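Local coordinates for protein bifunctional autolysin (PDB 6FXO) that hydrolyses bacterial peptidoglycan as a bifunctional autolysin, through a glycoside hydrolase family 73 N-acetylglucosaminidase domain, at residues 123-127 / 142-146. Sequence-based numbering, arbitrary orientation.
Sequences QLAKG and KYHNV
H144 ND1 donates to A125 O over 2.7 Å, and an N-H...O angle of 161° marks the bond as nearly straight. The oxygen lies in the imidazole plane, but from the carbonyl's side the ring nitrogen stands 50° above the C=O plane. With CG anti to the carbonyl carbon (chi1 -56°), the ring is directed at the A125 carbonyl. G127 CA then covers one ring face, 3.6 Å from the centroid of H144, in a CH-pi contact displaced toward the rim. A second, weak bond runs from N145 N to L124 O (2.7 Å), strongly bent. Here the L124 and N145 side chains run side by side, with L124 CG 3.5 Å from N145 CB. The N145 amide is turned to other partners: OD1 accepts from I149 N, and ND2 bonds weakly to G160 O. A125 CB meets V146 CG1 at 4.2 Å, while H144 and V146 also touch helix 172-180. Two backbone carbonyls, of L124 and A125, thus receive a main-chain and a side-chain N-H from the irregular segment 142-146, joining helix 123-126 to the following chain within the lysozyme-clan glucosaminidase region.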
ATOM      1  N   GLN A 123     -18.320   9.259  -6.124  1.00 57.74           N
ATOM      2  CA  GLN A 123     -19.646   9.532  -5.609  1.00 68.78           C
ATOM      3  C   GLN A 123     -19.778   8.994  -4.181  1.00 68.03           C
ATOM      4  O   GLN A 123     -20.439   9.595  -3.339  1.00 62.54           O
ATOM      5  CB  GLN A 123     -20.720   8.943  -6.573  1.00 73.51           C
ATOM      6  CG  GLN A 123     -22.216   9.127  -6.226  1.00 91.49           C
ATOM      7  CD  GLN A 123     -22.756  10.547  -6.252  1.00 95.60           C
ATOM      8  OE1 GLN A 123     -23.225  11.064  -7.266  1.00109.59           O
ATOM      9  NE2 GLN A 123     -22.674  11.174  -5.093  1.00 90.84           N
ATOM     10  N   LEU A 124     -19.099   7.867  -3.906  1.00 64.91           N
ATOM     11  CA  LEU A 124     -19.127   7.261  -2.586  1.00 57.23           C
ATOM     12  C   LEU A 124     -18.522   8.164  -1.497  1.00 51.23           C
ATOM     13  O   LEU A 124     -18.944   8.119  -0.354  1.00 54.59           O
ATOM     14  CB  LEU A 124     -18.326   5.952  -2.646  1.00 48.56           C
ATOM     15  CG  LEU A 124     -18.953   4.708  -2.020  1.00 62.57           C
ATOM     16  CD1 LEU A 124     -20.249   4.353  -2.708  1.00 63.68           C
ATOM     17  CD2 LEU A 124     -17.978   3.547  -2.142  1.00 68.05           C
ATOM     18  N   ALA A 125     -17.546   8.981  -1.885  1.00 47.68           N
ATOM     19  CA  ALA A 125     -16.817   9.918  -1.034  1.00 46.97           C
ATOM     20  C   ALA A 125     -17.495  11.236  -1.080  1.00 55.00           C
ATOM     21  O   ALA A 125     -17.385  12.033  -0.154  1.00 57.77           O
ATOM     22  CB  ALA A 125     -15.384  10.064  -1.522  1.00 43.87           C
ATOM     23  N   LYS A 126     -18.165  11.481  -2.194  1.00 64.00           N
ATOM     24  CA  LYS A 126     -18.894  12.726  -2.396  1.00 68.67           C
ATOM     25  C   LYS A 126     -20.046  12.745  -1.382  1.00 66.69           C
ATOM     26  O   LYS A 126     -20.577  13.805  -1.045  1.00 63.17           O
ATOM     27  CB  LYS A 126     -19.446  12.806  -3.835  1.00 70.29           C
ATOM     28  CG  LYS A 126     -18.540  13.578  -4.795  1.00 80.45           C
ATOM     29  CD  LYS A 126     -19.247  13.999  -6.090  1.00 95.68           C
ATOM     30  CE  LYS A 126     -18.321  14.756  -7.023  1.00120.51           C
ATOM     31  NZ  LYS A 126     -19.014  15.239  -8.255  1.00137.76           N
ATOM     32  N   GLY A 127     -20.399  11.546  -0.886  1.00 61.00           N
ATOM     33  CA  GLY A 127     -21.470  11.395   0.073  1.00 60.26           C
ATOM     34  C   GLY A 127     -22.794  11.296  -0.655  1.00 64.97           C
ATOM     35  O   GLY A 127     -23.706  10.599  -0.222  1.00 67.67           O
ATOM     36  N   LYS A 142     -26.042  13.830   2.999  1.00174.36           N
ATOM     37  CA  LYS A 142     -25.165  12.754   2.579  1.00157.41           C
ATOM     38  C   LYS A 142     -24.232  12.085   3.573  1.00146.01           C
ATOM     39  O   LYS A 142     -23.587  12.736   4.394  1.00141.58           O
ATOM     40  CB  LYS A 142     -24.258  13.343   1.479  1.00150.49           C
ATOM     41  CG  LYS A 142     -23.997  14.877   1.592  1.00143.91           C
ATOM     42  CD  LYS A 142     -22.697  15.293   2.367  1.00143.45           C
ATOM     43  CE  LYS A 142     -22.346  16.786   2.305  1.00137.23           C
ATOM     44  NZ  LYS A 142     -21.125  17.191   3.116  1.00126.25           N
ATOM     45  N   TYR A 143     -24.142  10.754   3.425  1.00137.62           N
ATOM     46  CA  TYR A 143     -23.315   9.856   4.226  1.00126.81           C
ATOM     47  C   TYR A 143     -22.074   9.611   3.275  1.00116.39           C
ATOM     48  O   TYR A 143     -22.243   9.751   2.074  1.00111.21           O
ATOM     49  CB  TYR A 143     -24.183   8.628   4.620  1.00130.18           C
ATOM     50  CG  TYR A 143     -25.356   8.981   5.533  1.00154.11           C
ATOM     51  CD1 TYR A 143     -26.530   9.549   5.031  1.00163.31           C
ATOM     52  CD2 TYR A 143     -25.301   8.754   6.904  1.00164.58           C
ATOM     53  CE1 TYR A 143     -27.595   9.878   5.858  1.00165.54           C
ATOM     54  CE2 TYR A 143     -26.363   9.074   7.745  1.00168.69           C
ATOM     55  CZ  TYR A 143     -27.510   9.641   7.217  1.00170.26           C
ATOM     56  OH  TYR A 143     -28.562   9.975   8.045  1.00185.43           O
ATOM     57  N   HIS A 144     -20.861   9.271   3.796  1.00100.81           N
ATOM     58  CA  HIS A 144     -19.618   9.040   3.011  1.00 79.36           C
ATOM     59  C   HIS A 144     -18.812   7.720   3.069  1.00 63.09           C
ATOM     60  O   HIS A 144     -18.978   6.929   3.984  1.00 56.25           O
ATOM     61  CB  HIS A 144     -18.662  10.178   3.406  1.00 65.44           C
ATOM     62  CG  HIS A 144     -19.210  11.536   3.200  1.00 62.32           C
ATOM     63  ND1 HIS A 144     -18.881  12.303   2.089  1.00 64.11           N
ATOM     64  CD2 HIS A 144     -20.068  12.277   3.944  1.00 52.85           C
ATOM     65  CE1 HIS A 144     -19.533  13.455   2.175  1.00 66.06           C
ATOM     66  NE2 HIS A 144     -20.252  13.467   3.271  1.00 63.75           N
ATOM     67  N   ASN A 145     -17.885   7.526   2.082  1.00 59.67           N
ATOM     68  CA  ASN A 145     -17.073   6.322   2.034  1.00 60.95           C
ATOM     69  C   ASN A 145     -15.777   6.575   1.354  1.00 62.61           C
ATOM     70  O   ASN A 145     -15.729   6.561   0.121  1.00 65.17           O
ATOM     71  CB  ASN A 145     -17.741   5.294   1.206  1.00 56.27           C
ATOM     72  CG  ASN A 145     -17.568   3.950   1.775  1.00 44.29           C
ATOM     73  OD1 ASN A 145     -16.442   3.482   2.031  1.00 41.76           O
ATOM     74  ND2 ASN A 145     -18.622   3.253   1.925  1.00 33.96           N
ATOM     75  N   VAL A 146     -14.731   6.822   2.116  1.00 56.71           N
ATOM     76  CA  VAL A 146     -13.502   7.056   1.370  1.00 41.49           C
ATOM     77  C   VAL A 146     -12.668   5.792   1.107  1.00 35.66           C
ATOM     78  O   VAL A 146     -11.596   5.876   0.497  1.00 39.68           O
ATOM     79  CB  VAL A 146     -12.699   8.172   2.050  1.00 44.19           C
ATOM     80  CG1 VAL A 146     -13.544   9.433   2.162  1.00 49.43           C
ATOM     81  CG2 VAL A 146     -12.217   7.728   3.426  1.00 57.10           C
TER